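Local coordinates for protein naphthalene dioxygenase large subunit (Rhodococcus sp., PDB 2B1X) that is the large subunit of a Rieske non-haem iron oxygenase, carrying a [2Fe-2S] cluster in one domain and a single iron in its catalytic domain, at residues 43-48 against 167-172; 239-244 against 403-408; 306-311 against 315-320. All blocks are in the same frame, centred on the assembly; numbering follows the deposited sequence.

The three contacts lie in two parts of a Rieske oxygenase large subunit. Contact 1 joins 43-48, leading into strand 47-51, to helix 166-170; its centre is about 23 Å from the centre of contact 2 and about 30 Å from the centre of contact 3. Contacts 2 and 3 both reach the long antiparallel sheet of the catalytic domain, through strand 240-244 and the hairpin 302-309/318-330, with centres about 25 Å apart and nearest atoms about 11 Å apart. Contact 3 comes close to the iron site, whose ligands are H216, H221 and D372. The side chain of F307 is about 7 Å from the bound Fe (III) ion.

Contact 1 (43-48 against 167-172); sequences GHAWVF and EDYLGD
At the seam between the Rieske part and the catalytic part of the chain, the short helix 166-170 sets Y169 against the residues that lead into strand 47-51, an outer strand, within this chain, of a three-stranded antiparallel sheet. W46 and Y169 make most of this buried contact, their side chains running past each other in opposite directions. The indole leads with CD1, which sits over one face of the phenol ring, towards its rim, 3.4 Å from Y169 CG. The five-membered ring and the phenol meet obliquely, with planes at 54°. Next to the indole contact, W46 CB adds a CH-pi contact over the same ring, 4.0 Å from its centroid. Y169 reaches across because its CG is anti to the backbone N (chi1 -180°), which carries the ring away from the helix and against W46. Both polar ends are fixed outside the pair: W46 NE1 donates to D164 O, and Y169 OH is hydrogen-bonded to F299 O. H249 meets the phenol ring edge-to-face. The backbone N of W46 is buried here without a polar partner, 3.7 Å from Y169 CZ. Beyond it, the methyl CB of A45 closes on the hydroxyl end of the phenol, 3.5 Å from Y169 OH.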
ATOM      1  N   GLY A  43      -9.755 -25.142   1.528  1.00 12.95           N
ATOM      2  CA  GLY A  43      -9.662 -26.173   0.518  1.00 13.33           C
ATOM      3  C   GLY A  43     -10.467 -27.434   0.806  1.00 14.37           C
ATOM      4  O   GLY A  43     -10.534 -28.324  -0.046  1.00 14.63           O
ATOM      5  N   HIS A  44     -11.116 -27.511   1.974  1.00 14.47           N
ATOM      6  CA  HIS A  44     -11.886 -28.706   2.299  1.00 14.70           C
ATOM      7  C   HIS A  44     -13.340 -28.439   2.678  1.00 14.61           C
ATOM      8  O   HIS A  44     -14.222 -29.161   2.260  1.00 15.56           O
ATOM      9  CB  HIS A  44     -11.171 -29.500   3.386  1.00 14.88           C
ATOM     10  CG  HIS A  44      -9.932 -30.172   2.896  1.00 15.69           C
ATOM     11  ND1 HIS A  44      -8.700 -29.545   2.864  1.00 16.22           N
ATOM     12  CD2 HIS A  44      -9.740 -31.406   2.373  1.00 15.56           C
ATOM     13  CE1 HIS A  44      -7.803 -30.369   2.352  1.00 15.34           C
ATOM     14  NE2 HIS A  44      -8.407 -31.511   2.058  1.00 17.44           N
ATOM     15  N   ALA A  45     -13.583 -27.382   3.440  1.00 13.82           N
ATOM     16  CA  ALA A  45     -14.895 -27.096   3.987  1.00 13.07           C
ATOM     17  C   ALA A  45     -15.863 -26.642   2.916  1.00 13.01           C
ATOM     18  O   ALA A  45     -15.454 -26.293   1.812  1.00 13.87           O
ATOM     19  CB  ALA A  45     -14.779 -26.023   5.067  1.00 12.64           C
ATOM     20  N   TRP A  46     -17.157 -26.682   3.239  1.00 12.21           N
ATOM     21  CA  TRP A  46     -18.179 -26.147   2.357  1.00 11.52           C
ATOM     22  C   TRP A  46     -18.292 -24.654   2.666  1.00 11.36           C
ATOM     23  O   TRP A  46     -18.534 -24.278   3.820  1.00 11.74           O
ATOM     24  CB  TRP A  46     -19.530 -26.822   2.621  1.00 10.71           C
ATOM     25  CG  TRP A  46     -19.657 -28.184   2.033  1.00 11.14           C
ATOM     26  CD1 TRP A  46     -19.371 -29.366   2.643  1.00 11.35           C
ATOM     27  CD2 TRP A  46     -20.049 -28.506   0.698  1.00 11.15           C
ATOM     28  NE1 TRP A  46     -19.592 -30.418   1.781  1.00 11.77           N
ATOM     29  CE2 TRP A  46     -20.021 -29.914   0.580  1.00 12.61           C
ATOM     30  CE3 TRP A  46     -20.460 -27.743  -0.412  1.00 10.86           C
ATOM     31  CZ2 TRP A  46     -20.395 -30.577  -0.593  1.00 12.69           C
ATOM     32  CZ3 TRP A  46     -20.819 -28.395  -1.574  1.00 11.14           C
ATOM     33  CH2 TRP A  46     -20.782 -29.798  -1.662  1.00 12.37           C
ATOM     34  N   VAL A  47     -18.208 -23.830   1.626  1.00 10.92           N
ATOM     35  CA  VAL A  47     -18.203 -22.366   1.750  1.00 11.02           C
ATOM     36  C   VAL A  47     -19.399 -21.756   0.990  1.00 11.84           C
ATOM     37  O   VAL A  47     -19.698 -22.150  -0.132  1.00 10.83           O
ATOM     38  CB  VAL A  47     -16.902 -21.797   1.161  1.00 11.78           C
ATOM     39  CG1 VAL A  47     -16.913 -20.241   1.167  1.00 10.39           C
ATOM     40  CG2 VAL A  47     -15.666 -22.430   1.872  1.00 10.46           C
ATOM     41  N   PHE A  48     -20.105 -20.824   1.636  1.00 11.02           N
ATOM     42  CA  PHE A  48     -21.268 -20.207   1.026  1.00 11.59           C
ATOM     43  C   PHE A  48     -20.822 -19.276  -0.128  1.00 12.15           C
ATOM     44  O   PHE A  48     -19.864 -18.486   0.012  1.00 11.23           O
ATOM     45  CB  PHE A  48     -22.068 -19.414   2.073  1.00 11.63           C
ATOM     46  CG  PHE A  48     -23.201 -18.615   1.479  1.00 12.27           C
ATOM     47  CD1 PHE A  48     -24.399 -19.223   1.133  1.00 11.52           C
ATOM     48  CD2 PHE A  48     -23.046 -17.254   1.242  1.00 13.17           C
ATOM     49  CE1 PHE A  48     -25.447 -18.479   0.551  1.00 12.13           C
ATOM     50  CE2 PHE A  48     -24.048 -16.508   0.656  1.00 12.42           C
ATOM     51  CZ  PHE A  48     -25.278 -17.109   0.325  1.00 12.92           C
ATOM     52  N   GLU A 167     -25.379 -31.937   2.904  1.00 17.65           N
ATOM     53  CA  GLU A 167     -26.397 -32.292   3.917  1.00 17.94           C
ATOM     54  C   GLU A 167     -25.791 -32.965   5.145  1.00 16.72           C
ATOM     55  O   GLU A 167     -26.216 -32.689   6.261  1.00 16.84           O
ATOM     56  CB  GLU A 167     -27.570 -33.131   3.329  1.00 19.30           C
ATOM     57  CG  GLU A 167     -28.332 -32.429   2.199  1.00 23.75           C
ATOM     58  CD  GLU A 167     -29.861 -32.407   2.318  1.00 30.12           C
ATOM     59  OE1 GLU A 167     -30.447 -33.023   3.258  1.00 31.90           O
ATOM     60  OE2 GLU A 167     -30.499 -31.782   1.424  1.00 31.83           O
ATOM     61  N   ASP A 168     -24.814 -33.850   4.942  1.00 15.93           N
ATOM     62  CA  ASP A 168     -24.072 -34.444   6.065  1.00 15.74           C
ATOM     63  C   ASP A 168     -23.255 -33.375   6.826  1.00 14.58           C
ATOM     64  O   ASP A 168     -23.184 -33.367   8.063  1.00 14.12           O
ATOM     65  CB  ASP A 168     -23.159 -35.568   5.560  1.00 15.78           C
ATOM     66  CG  ASP A 168     -23.935 -36.872   5.243  1.00 18.22           C
ATOM     67  OD1 ASP A 168     -25.161 -36.943   5.450  1.00 18.70           O
ATOM     68  OD2 ASP A 168     -23.380 -37.872   4.766  1.00 20.96           O
ATOM     69  N   TYR A 169     -22.651 -32.465   6.067  1.00 13.62           N
ATOM     70  CA  TYR A 169     -21.840 -31.395   6.650  1.00 13.26           C
ATOM     71  C   TYR A 169     -22.665 -30.461   7.540  1.00 12.92           C
ATOM     72  O   TYR A 169     -22.217 -30.044   8.623  1.00 13.23           O
ATOM     73  CB  TYR A 169     -21.176 -30.620   5.520  1.00 13.10           C
ATOM     74  CG  TYR A 169     -20.283 -29.468   5.930  1.00 12.93           C
ATOM     75  CD1 TYR A 169     -18.981 -29.689   6.341  1.00 13.10           C
ATOM     76  CD2 TYR A 169     -20.743 -28.164   5.873  1.00 11.56           C
ATOM     77  CE1 TYR A 169     -18.139 -28.610   6.697  1.00 11.83           C
ATOM     78  CE2 TYR A 169     -19.915 -27.087   6.230  1.00 13.93           C
ATOM     79  CZ  TYR A 169     -18.614 -27.327   6.627  1.00 13.27           C
ATOM     80  OH  TYR A 169     -17.777 -26.275   6.950  1.00 12.36           O
ATOM     81  N   LEU A 170     -23.864 -30.128   7.088  1.00 12.49           N
ATOM     82  CA  LEU A 170     -24.745 -29.289   7.875  1.00 12.56           C
ATOM     83  C   LEU A 170     -25.292 -30.116   9.047  1.00 13.32           C
ATOM     84  O   LEU A 170     -25.360 -29.632  10.202  1.00 12.74           O
ATOM     85  CB  LEU A 170     -25.851 -28.706   6.993  1.00 12.00           C
ATOM     86  CG  LEU A 170     -25.332 -27.785   5.863  1.00 13.21           C
ATOM     87  CD1 LEU A 170     -26.501 -27.400   4.979  1.00 12.72           C
ATOM     88  CD2 LEU A 170     -24.579 -26.536   6.361  1.00 11.76           C
ATOM     89  N   GLY A 171     -25.627 -31.384   8.765  1.00 13.72           N
ATOM     90  CA  GLY A 171     -26.096 -32.279   9.807  1.00 13.83           C
ATOM     91  C   GLY A 171     -27.268 -31.712  10.588  1.00 14.69           C
ATOM     92  O   GLY A 171     -28.263 -31.253  10.003  1.00 14.54           O
ATOM     93  N   ASP A 172     -27.152 -31.737  11.919  1.00 14.99           N
ATOM     94  CA  ASP A 172     -28.231 -31.329  12.801  1.00 15.57           C
ATOM     95  C   ASP A 172     -28.554 -29.835  12.691  1.00 15.50           C
ATOM     96  O   ASP A 172     -29.638 -29.399  13.080  1.00 14.99           O
ATOM     97  CB  ASP A 172     -27.877 -31.673  14.245  1.00 16.39           C
ATOM     98  CG  ASP A 172     -28.031 -33.167  14.560  1.00 19.17           C
ATOM     99  OD1 ASP A 172     -28.689 -33.905  13.801  1.00 20.52           O
ATOM    100  OD2 ASP A 172     -27.514 -33.692  15.573  1.00 23.09           O
TER

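Contact 2 (239-244 against 403-408)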
ATOM      1  N   TYR A 239     -32.489 -15.552  28.888  1.00 16.79           N
ATOM      2  CA  TYR A 239     -33.779 -16.034  28.352  1.00 16.81           C
ATOM      3  C   TYR A 239     -33.549 -16.551  26.947  1.00 16.69           C
ATOM      4  O   TYR A 239     -34.161 -16.089  25.985  1.00 16.48           O
ATOM      5  CB  TYR A 239     -34.843 -14.937  28.369  1.00 16.56           C
ATOM      6  CG  TYR A 239     -34.976 -14.294  29.738  1.00 18.90           C
ATOM      7  CD1 TYR A 239     -34.293 -13.117  30.033  1.00 18.27           C
ATOM      8  CD2 TYR A 239     -35.781 -14.872  30.735  1.00 19.95           C
ATOM      9  CE1 TYR A 239     -34.369 -12.542  31.284  1.00 21.38           C
ATOM     10  CE2 TYR A 239     -35.874 -14.292  32.002  1.00 21.43           C
ATOM     11  CZ  TYR A 239     -35.168 -13.127  32.269  1.00 22.39           C
ATOM     12  OH  TYR A 239     -35.245 -12.515  33.509  1.00 27.17           O
ATOM     13  N   GLY A 240     -32.618 -17.493  26.841  1.00 16.11           N
ATOM     14  CA  GLY A 240     -32.217 -18.019  25.560  1.00 14.94           C
ATOM     15  C   GLY A 240     -31.600 -19.398  25.654  1.00 14.49           C
ATOM     16  O   GLY A 240     -31.476 -19.978  26.743  1.00 13.94           O
ATOM     17  N   GLU A 241     -31.184 -19.899  24.493  1.00 13.76           N
ATOM     18  CA  GLU A 241     -30.550 -21.204  24.359  1.00 12.92           C
ATOM     19  C   GLU A 241     -29.281 -21.087  23.522  1.00 12.47           C
ATOM     20  O   GLU A 241     -29.255 -20.343  22.563  1.00 12.45           O
ATOM     21  CB  GLU A 241     -31.534 -22.171  23.723  1.00 12.10           C
ATOM     22  CG  GLU A 241     -31.235 -23.634  24.007  1.00 12.10           C
ATOM     23  CD  GLU A 241     -31.776 -24.130  25.354  1.00 15.39           C
ATOM     24  OE1 GLU A 241     -32.549 -23.414  26.020  1.00 12.41           O
ATOM     25  OE2 GLU A 241     -31.462 -25.286  25.731  1.00 18.12           O
ATOM     26  N   HIS A 242     -28.233 -21.794  23.926  1.00 12.69           N
ATOM     27  CA  HIS A 242     -26.894 -21.813  23.269  1.00 12.19           C
ATOM     28  C   HIS A 242     -26.677 -23.235  22.714  1.00 12.35           C
ATOM     29  O   HIS A 242     -26.604 -24.190  23.492  1.00 12.56           O
ATOM     30  CB  HIS A 242     -25.842 -21.505  24.346  1.00 12.02           C
ATOM     31  CG  HIS A 242     -24.455 -21.191  23.843  1.00 13.25           C
ATOM     32  ND1 HIS A 242     -24.075 -19.926  23.461  1.00 12.27           N
ATOM     33  CD2 HIS A 242     -23.337 -21.948  23.776  1.00 13.35           C
ATOM     34  CE1 HIS A 242     -22.797 -19.919  23.127  1.00 14.13           C
ATOM     35  NE2 HIS A 242     -22.315 -21.133  23.331  1.00 13.39           N
ATOM     36  N   ILE A 243     -26.603 -23.388  21.384  1.00 12.07           N
ATOM     37  CA  ILE A 243     -26.673 -24.713  20.739  1.00 12.39           C
ATOM     38  C   ILE A 243     -25.541 -24.970  19.758  1.00 12.99           C
ATOM     39  O   ILE A 243     -25.214 -24.120  18.928  1.00 12.44           O
ATOM     40  CB  ILE A 243     -28.005 -24.874  19.947  1.00 12.33           C
ATOM     41  CG1 ILE A 243     -29.233 -24.665  20.853  1.00 12.86           C
ATOM     42  CG2 ILE A 243     -28.029 -26.213  19.155  1.00 11.92           C
ATOM     43  CD1 ILE A 243     -30.310 -23.805  20.178  1.00 14.95           C
ATOM     44  N   HIS A 244     -24.930 -26.145  19.832  1.00 12.85           N
ATOM     45  CA  HIS A 244     -23.957 -26.452  18.805  1.00 13.48           C
ATOM     46  C   HIS A 244     -24.135 -27.847  18.303  1.00 13.93           C
ATOM     47  O   HIS A 244     -24.776 -28.683  18.928  1.00 12.59           O
ATOM     48  CB  HIS A 244     -22.512 -26.183  19.233  1.00 12.56           C
ATOM     49  CG  HIS A 244     -21.942 -27.205  20.158  1.00 13.97           C
ATOM     50  ND1 HIS A 244     -22.010 -27.091  21.531  1.00 16.04           N
ATOM     51  CD2 HIS A 244     -21.275 -28.353  19.908  1.00 16.61           C
ATOM     52  CE1 HIS A 244     -21.396 -28.119  22.083  1.00 17.50           C
ATOM     53  NE2 HIS A 244     -20.934 -28.899  21.120  1.00 17.76           N
ATOM     54  N   GLU A 403     -24.510 -27.196  32.341  1.00 25.12           N
ATOM     55  CA  GLU A 403     -25.092 -28.538  32.175  1.00 25.41           C
ATOM     56  C   GLU A 403     -26.032 -28.512  30.975  1.00 24.33           C
ATOM     57  O   GLU A 403     -26.819 -27.580  30.858  1.00 23.42           O
ATOM     58  CB  GLU A 403     -25.883 -28.947  33.420  1.00 25.95           C
ATOM     59  CG  GLU A 403     -25.109 -28.914  34.720  1.00 29.88           C
ATOM     60  CD  GLU A 403     -25.751 -29.770  35.780  1.00 36.88           C
ATOM     61  OE1 GLU A 403     -26.715 -29.294  36.432  1.00 38.56           O
ATOM     62  OE2 GLU A 403     -25.307 -30.929  35.947  1.00 40.35           O
ATOM     63  N   PRO A 404     -25.959 -29.508  30.092  1.00 24.28           N
ATOM     64  CA  PRO A 404     -26.884 -29.595  28.957  1.00 24.44           C
ATOM     65  C   PRO A 404     -28.331 -29.514  29.417  1.00 24.86           C
ATOM     66  O   PRO A 404     -28.674 -29.996  30.506  1.00 24.72           O
ATOM     67  CB  PRO A 404     -26.587 -30.974  28.373  1.00 24.84           C
ATOM     68  CG  PRO A 404     -25.148 -31.211  28.712  1.00 25.19           C
ATOM     69  CD  PRO A 404     -25.011 -30.637  30.109  1.00 24.48           C
ATOM     70  N   ASP A 405     -29.156 -28.876  28.605  1.00 24.47           N
ATOM     71  CA  ASP A 405     -30.576 -28.742  28.878  1.00 24.56           C
ATOM     72  C   ASP A 405     -31.262 -30.069  28.524  1.00 24.93           C
ATOM     73  O   ASP A 405     -31.255 -30.475  27.353  1.00 24.62           O
ATOM     74  CB  ASP A 405     -31.111 -27.592  28.021  1.00 24.45           C
ATOM     75  CG  ASP A 405     -32.549 -27.240  28.308  1.00 25.26           C
ATOM     76  OD1 ASP A 405     -33.230 -27.906  29.141  1.00 24.94           O
ATOM     77  OD2 ASP A 405     -33.086 -26.283  27.722  1.00 24.89           O
ATOM     78  N   PRO A 406     -31.825 -30.752  29.530  1.00 25.54           N
ATOM     79  CA  PRO A 406     -32.522 -32.034  29.308  1.00 25.64           C
ATOM     80  C   PRO A 406     -33.892 -31.860  28.631  1.00 25.57           C
ATOM     81  O   PRO A 406     -34.427 -32.813  28.048  1.00 26.02           O
ATOM     82  CB  PRO A 406     -32.714 -32.578  30.734  1.00 25.55           C
ATOM     83  CG  PRO A 406     -32.823 -31.373  31.596  1.00 26.08           C
ATOM     84  CD  PRO A 406     -31.848 -30.358  30.955  1.00 25.42           C
ATOM     85  N   ASN A 407     -34.450 -30.653  28.735  1.00 25.35           N
ATOM     86  CA  ASN A 407     -35.756 -30.316  28.186  1.00 24.88           C
ATOM     87  C   ASN A 407     -35.741 -29.693  26.767  1.00 24.33           C
ATOM     88  O   ASN A 407     -36.800 -29.403  26.215  1.00 24.20           O
ATOM     89  CB  ASN A 407     -36.482 -29.398  29.177  1.00 24.95           C
ATOM     90  CG  ASN A 407     -36.622 -30.035  30.570  1.00 26.43           C
ATOM     91  OD1 ASN A 407     -37.188 -31.133  30.712  1.00 27.38           O
ATOM     92  ND2 ASN A 407     -36.100 -29.363  31.592  1.00 27.26           N
ATOM     93  N   TRP A 408     -34.562 -29.487  26.172  1.00 23.67           N
ATOM     94  CA  TRP A 408     -34.520 -28.892  24.823  1.00 22.41           C
ATOM     95  C   TRP A 408     -35.030 -29.880  23.777  1.00 22.63           C
ATOM     96  O   TRP A 408     -34.606 -31.036  23.766  1.00 22.47           O
ATOM     97  CB  TRP A 408     -33.129 -28.397  24.459  1.00 21.77           C
ATOM     98  CG  TRP A 408     -33.124 -27.574  23.208  1.00 19.61           C
ATOM     99  CD1 TRP A 408     -32.512 -27.882  22.008  1.00 18.96           C
ATOM    100  CD2 TRP A 408     -33.726 -26.286  23.032  1.00 17.47           C
ATOM    101  NE1 TRP A 408     -32.721 -26.870  21.102  1.00 17.48           N
ATOM    102  CE2 TRP A 408     -33.460 -25.876  21.702  1.00 17.63           C
ATOM    103  CE3 TRP A 408     -34.477 -25.432  23.865  1.00 16.91           C
ATOM    104  CZ2 TRP A 408     -33.900 -24.646  21.190  1.00 15.89           C
ATOM    105  CZ3 TRP A 408     -34.917 -24.213  23.359  1.00 16.04           C
ATOM    106  CH2 TRP A 408     -34.628 -23.834  22.023  1.00 17.28           C
TER
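On the irregular segment between strands 392-394 and 413-415, D405 meets E241, and W408 meets both E241 and I243, of strand 240-244 in the long antiparallel sheet of the catalytic domain. Along the loop, D405 comes first. Its CG stands anti to the backbone N (chi1 -174°), which sends the carboxylate towards the strand, where D405 OD2 lies 2.8 Å from E241 OE2. With two acid oxygens so close, one of the two acids probably carries a proton. The two side chains cross at about a right angle. The other oxygen, D405 OD1, turns back on its own chain and accepts from N407 N at 3.0 Å, forming an Asx turn across P406; the donor approaches from above the carboxylate plane. This turn holds the D405 carboxylate from the loop side while OD2 faces the glutamate.

W408 follows and lays its indole along E241. E241 CG, itself anti to the backbone N, lies over the six-membered ring in a CH-pi contact, 3.6 Å from the centroid and 7° off the normal. A bend at chi2 then lays the carboxylate along the ring, nearly parallel to the indole with 10° between planes, and puts E241 CD 3.3 Å from W408 CE3. The glutamate's acid group thus has the indole face on one side and D405 OD2 alongside. A414 of strand 413-415, the next strand in the sheet, touches E241, I243 and W408. The pyrrole nitrogen W408 NE1 is hydrogen-bonded to Y176 OH. By the six-membered ring, I243 crosses the indole at about a right angle and brings its CD1 to 3.8 Å from W408 CZ2.

Contact 3 (306-311 against 315-320)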
ATOM      1  N   ASN A 306     -30.762 -12.975  12.705  1.00 13.07           N
ATOM      2  CA  ASN A 306     -32.182 -12.774  12.494  1.00 12.89           C
ATOM      3  C   ASN A 306     -32.646 -12.069  13.745  1.00 13.02           C
ATOM      4  O   ASN A 306     -32.837 -12.698  14.804  1.00 12.57           O
ATOM      5  CB  ASN A 306     -32.911 -14.114  12.290  1.00 13.33           C
ATOM      6  CG  ASN A 306     -34.329 -13.971  11.669  1.00 14.13           C
ATOM      7  OD1 ASN A 306     -34.961 -14.970  11.380  1.00 17.45           O
ATOM      8  ND2 ASN A 306     -34.818 -12.748  11.484  1.00 13.61           N
ATOM      9  N   PHE A 307     -32.771 -10.751  13.638  1.00 13.38           N
ATOM     10  CA  PHE A 307     -32.906  -9.889  14.812  1.00 13.45           C
ATOM     11  C   PHE A 307     -34.141  -9.006  14.717  1.00 13.84           C
ATOM     12  O   PHE A 307     -34.565  -8.616  13.627  1.00 13.38           O
ATOM     13  CB  PHE A 307     -31.700  -8.959  14.974  1.00 12.69           C
ATOM     14  CG  PHE A 307     -30.363  -9.648  15.104  1.00 13.85           C
ATOM     15  CD1 PHE A 307     -29.225  -9.015  14.629  1.00 12.75           C
ATOM     16  CD2 PHE A 307     -30.221 -10.900  15.709  1.00 13.88           C
ATOM     17  CE1 PHE A 307     -27.934  -9.622  14.751  1.00 14.08           C
ATOM     18  CE2 PHE A 307     -28.946 -11.509  15.813  1.00 13.29           C
ATOM     19  CZ  PHE A 307     -27.809 -10.857  15.339  1.00 12.27           C
ATOM     20  N   LEU A 308     -34.670  -8.637  15.871  1.00 14.62           N
ATOM     21  CA  LEU A 308     -35.853  -7.756  15.959  1.00 16.21           C
ATOM     22  C   LEU A 308     -35.326  -6.428  16.488  1.00 16.62           C
ATOM     23  O   LEU A 308     -34.827  -6.381  17.605  1.00 16.68           O
ATOM     24  CB  LEU A 308     -36.826  -8.358  16.964  1.00 16.73           C
ATOM     25  CG  LEU A 308     -38.355  -8.357  16.911  1.00 19.21           C
ATOM     26  CD1 LEU A 308     -38.883  -8.251  18.337  1.00 20.38           C
ATOM     27  CD2 LEU A 308     -38.965  -7.295  15.999  1.00 19.68           C
ATOM     28  N   MET A 309     -35.386  -5.362  15.690  1.00 17.70           N
ATOM     29  CA  MET A 309     -34.697  -4.096  16.039  1.00 18.36           C
ATOM     30  C   MET A 309     -35.344  -2.884  15.393  1.00 17.61           C
ATOM     31  O   MET A 309     -35.907  -2.979  14.283  1.00 16.85           O
ATOM     32  CB  MET A 309     -33.207  -4.140  15.633  1.00 19.73           C
ATOM     33  CG  MET A 309     -32.230  -3.562  16.696  1.00 25.22           C
ATOM     34  SD  MET A 309     -30.940  -4.738  17.161  1.00 37.14           S
ATOM     35  CE  MET A 309     -30.716  -5.545  15.690  1.00 27.38           C
ATOM     36  N   GLY A 310     -35.307  -1.756  16.113  1.00 17.27           N
ATOM     37  CA  GLY A 310     -35.740  -0.463  15.591  1.00 16.36           C
ATOM     38  C   GLY A 310     -34.854   0.069  14.467  1.00 16.11           C
ATOM     39  O   GLY A 310     -33.644  -0.226  14.417  1.00 15.79           O
ATOM     40  N   LYS A 311     -35.452   0.829  13.552  1.00 15.75           N
ATOM     41  CA  LYS A 311     -34.717   1.467  12.448  1.00 16.22           C
ATOM     42  C   LYS A 311     -34.137   2.826  12.866  1.00 16.15           C
ATOM     43  O   LYS A 311     -33.454   3.495  12.081  1.00 16.20           O
ATOM     44  CB  LYS A 311     -35.623   1.621  11.207  1.00 16.44           C
ATOM     45  CG  LYS A 311     -36.672   2.707  11.344  1.00 15.57           C
ATOM     46  CD  LYS A 311     -37.512   2.798  10.097  1.00 18.99           C
ATOM     47  CE  LYS A 311     -38.812   3.503  10.369  1.00 20.47           C
ATOM     48  NZ  LYS A 311     -39.172   4.395   9.254  1.00 24.28           N
ATOM     49  N   SER A 315     -38.521   4.302  16.917  1.00 17.91           N
ATOM     50  CA  SER A 315     -39.398   3.389  16.187  1.00 18.37           C
ATOM     51  C   SER A 315     -39.544   2.034  16.838  1.00 18.43           C
ATOM     52  O   SER A 315     -38.620   1.554  17.477  1.00 18.34           O
ATOM     53  CB  SER A 315     -38.936   3.243  14.744  1.00 18.60           C
ATOM     54  OG  SER A 315     -38.857   4.518  14.125  1.00 19.86           O
ATOM     55  N   ALA A 316     -40.737   1.443  16.694  1.00 18.26           N
ATOM     56  CA  ALA A 316     -40.976   0.063  17.108  1.00 17.92           C
ATOM     57  C   ALA A 316     -40.144  -0.872  16.251  1.00 17.63           C
ATOM     58  O   ALA A 316     -39.961  -0.636  15.039  1.00 17.48           O
ATOM     59  CB  ALA A 316     -42.454  -0.285  16.961  1.00 18.37           C
ATOM     60  N   PRO A 317     -39.655  -1.947  16.858  1.00 17.27           N
ATOM     61  CA  PRO A 317     -38.746  -2.853  16.155  1.00 16.70           C
ATOM     62  C   PRO A 317     -39.441  -3.673  15.063  1.00 16.39           C
ATOM     63  O   PRO A 317     -40.624  -3.975  15.137  1.00 15.99           O
ATOM     64  CB  PRO A 317     -38.220  -3.759  17.267  1.00 16.78           C
ATOM     65  CG  PRO A 317     -39.253  -3.737  18.319  1.00 17.76           C
ATOM     66  CD  PRO A 317     -39.919  -2.374  18.250  1.00 17.17           C
ATOM     67  N   THR A 318     -38.686  -4.008  14.030  1.00 15.34           N
ATOM     68  CA  THR A 318     -39.109  -5.023  13.085  1.00 14.69           C
ATOM     69  C   THR A 318     -37.980  -6.036  12.816  1.00 14.29           C
ATOM     70  O   THR A 318     -36.799  -5.741  13.036  1.00 12.76           O
ATOM     71  CB  THR A 318     -39.914  -4.433  11.829  1.00 15.79           C
ATOM     72  OG1 THR A 318     -39.482  -4.969  10.581  1.00 17.29           O
ATOM     73  CG2 THR A 318     -39.842  -2.914  11.704  1.00 11.84           C
ATOM     74  N   ALA A 319     -38.383  -7.255  12.489  1.00 13.38           N
ATOM     75  CA  ALA A 319     -37.486  -8.358  12.249  1.00 13.09           C
ATOM     76  C   ALA A 319     -36.740  -8.198  10.930  1.00 12.88           C
ATOM     77  O   ALA A 319     -37.284  -7.734   9.922  1.00 12.56           O
ATOM     78  CB  ALA A 319     -38.268  -9.679  12.254  1.00 12.93           C
ATOM     79  N   PHE A 320     -35.470  -8.576  10.935  1.00 12.58           N
ATOM     80  CA  PHE A 320     -34.730  -8.628   9.673  1.00 12.29           C
ATOM     81  C   PHE A 320     -33.821  -9.832   9.707  1.00 12.39           C
ATOM     82  O   PHE A 320     -33.451 -10.299  10.790  1.00 11.87           O
ATOM     83  CB  PHE A 320     -33.956  -7.337   9.435  1.00 12.23           C
ATOM     84  CG  PHE A 320     -32.848  -7.079  10.450  1.00 12.84           C
ATOM     85  CD1 PHE A 320     -31.561  -7.629  10.275  1.00 12.62           C
ATOM     86  CD2 PHE A 320     -33.069  -6.236  11.527  1.00 12.63           C
ATOM     87  CE1 PHE A 320     -30.543  -7.354  11.178  1.00 13.11           C
ATOM     88  CE2 PHE A 320     -32.059  -5.969  12.451  1.00 12.77           C
ATOM     89  CZ  PHE A 320     -30.784  -6.529  12.269  1.00 11.80           C
TER
HETATM   90  O   HOH W   1     -38.356   0.313  13.257  1.00 34.89           O
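F320 O is gripped by two donors of the facing strand: F307 N at 3.0 Å, nearly along the C=O axis, and the side-chain amide N306 ND2 at 2.9 Å, which comes from above the carbonyl plane. N306 can reach it because its CG lies anti to the backbone N (chi1 -164°); its OD1 is held by R183. The return bond, F320 N to F307 O, is 2.8 Å and completes a hydrogen-bonded antiparallel pair. M309 and T318 form the next one, while L308 and A319 between them are a non-hydrogen-bonded pair of this beta hairpin. L308 CD2 lies over the backbone of the facing strand, 3.6 Å from A319 N, and also touches P317 CB. On the other face the F320 ring folds back over its partner strand, with CG between the backbone N and carbonyl carbon (chi1 65°). Its CZ comes 3.7 Å from F307 CB, and M309 CE meets the ring at its edge, 3.5 Å from F320 CE2. Towards the turn a water takes over, accepting from K311 N and donating to A316 O. Helix 348-361 flanks the hairpin on the face of M309, T318 and F320: S357 OG bonds M309 O, S354 OG bonds A319 O, and T361 touches M309 and F320. Within the sheet, strand 293-298 runs beside 302-309 on the edge away from 318-330, its I294 pairing with N306.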